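Local coordinates for glycinin A3B4 subunit (Glycine max, PDB 2D5F), which serves as a seed storage protein, an 11S globulin of the cupin superfamily that assembles into hexamers in soybean seeds, at the interface of chains A and B. Sequence-based numbering; all coordinates share one arbitrary frame. Chains: chain A/B, glycinin A3B4 subunit.

The interface of chains A and B. Residues chain A 479, 483; chain B 106-108.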
# COMPACT_ATOMS: atom_id res chain seq x y z
N ARG A 479 -18.13 -27.53 29.01
CA ARG A 479 -16.75 -27.99 29.07
C ARG A 479 -16.54 -29.03 27.98
O ARG A 479 -15.46 -29.12 27.38
CB ARG A 479 -16.47 -28.63 30.43
CG ARG A 479 -15.01 -28.74 30.77
CD ARG A 479 -14.53 -27.48 31.45
NE ARG A 479 -13.08 -27.48 31.65
CZ ARG A 479 -12.40 -28.48 32.21
NH1 ARG A 479 -13.03 -29.57 32.62
NH2 ARG A 479 -11.08 -28.38 32.34
N TYR A 483 -13.41 -28.38 25.24
CA TYR A 483 -12.18 -29.16 25.35
C TYR A 483 -12.18 -30.63 24.93
O TYR A 483 -11.12 -31.26 24.95
CB TYR A 483 -11.67 -29.04 26.78
CG TYR A 483 -11.73 -27.62 27.32
CD1 TYR A 483 -10.92 -26.62 26.78
CD2 TYR A 483 -12.61 -27.28 28.34
CE1 TYR A 483 -10.99 -25.30 27.25
CE2 TYR A 483 -12.70 -25.96 28.81
CZ TYR A 483 -11.88 -24.98 28.26
OH TYR A 483 -11.95 -23.68 28.72
N GLN B 106 -5.60 -28.53 34.15
CA GLN B 106 -6.80 -28.25 33.38
C GLN B 106 -7.25 -26.80 33.51
O GLN B 106 -6.98 -26.14 34.51
CB GLN B 106 -7.95 -29.17 33.82
CG GLN B 106 -8.22 -30.33 32.87
CD GLN B 106 -8.73 -29.87 31.51
OE1 GLN B 106 -8.07 -29.08 30.81
NE2 GLN B 106 -9.91 -30.36 31.12
N LEU B 107 -7.93 -26.31 32.48
CA LEU B 107 -8.42 -24.94 32.48
C LEU B 107 -9.89 -24.91 32.88
O LEU B 107 -10.71 -25.65 32.32
CB LEU B 107 -8.26 -24.31 31.10
CG LEU B 107 -6.83 -24.04 30.63
CD1 LEU B 107 -6.84 -23.48 29.21
CD2 LEU B 107 -6.17 -23.07 31.60
N GLN B 108 -10.22 -24.08 33.86
CA GLN B 108 -11.61 -23.96 34.29
C GLN B 108 -12.34 -23.38 33.08
O GLN B 108 -13.48 -23.75 32.79
CB GLN B 108 -11.71 -23.03 35.50
CG GLN B 108 -13.11 -22.94 36.09
CD GLN B 108 -14.01 -21.99 35.33
OE1 GLN B 108 -13.79 -20.78 35.32
NE2 GLN B 108 -15.04 -22.53 34.68
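A:Arg479 on the helix 475-483 reaches across to the loop residues B:Gln106 and B:Leu107, and the small patch they form illustrates how a long basic side chain can read a backbone carbonyl of a neighbouring subunit. Carbonyl O of B:Leu107 is the focus. The terminal NH2 of A:Arg479 donates a hydrogen bond to the carbonyl O of B:Leu107 at 2.8 Å. NE of A:Arg479 adds a weak one to the same B:Leu107 O at 3.1 Å, giving a lopsided two-pronged grip on one oxygen. The stronger bond is bent, with 137° at the hydrogen, and its donor stands above the carbonyl plane instead of meeting a lone pair. A:Arg479 arrives there because CG lies anti to its backbone N (chi1 -162°) and the chain then turns at chi2.

The flat groups crowd each other on the side of B:Gln106, whose side chain bends back at chi2 and approaches the guanidinium from the opposite direction, the two planes 40° apart. Here NH2 of A:Arg479 and the modelled amide NE2 of B:Gln106 lie 2.6 Å from each other, too close for two donors and no hydrogen bond; the fit of one side chain or the other is doubtful, and no strain can be inferred from it. OE1 of B:Gln106 accepts a bond from the backbone N of B:Leu107 at 3.2 Å, with the donor well above the amide plane; if the modelled orientation is right, this ties the side chain back against its own loop.

Contact is looser towards B:Gln108, whose carbonyl O stays 3.9 Å from NE of A:Arg479. A:Tyr483, one helical turn further on, meets the partner through a longer contact and backs the arginine from its own side: CG of A:Arg479 sits at the edge of the phenol ring, in its plane. Glycinin forms hexamers, and this patch belongs to a larger subunit interface without exact two-fold symmetry. On the tyrosine side, ring atom CE2 of A:Tyr483 comes to 4.0 Å from the carbonyl O of B:Leu107.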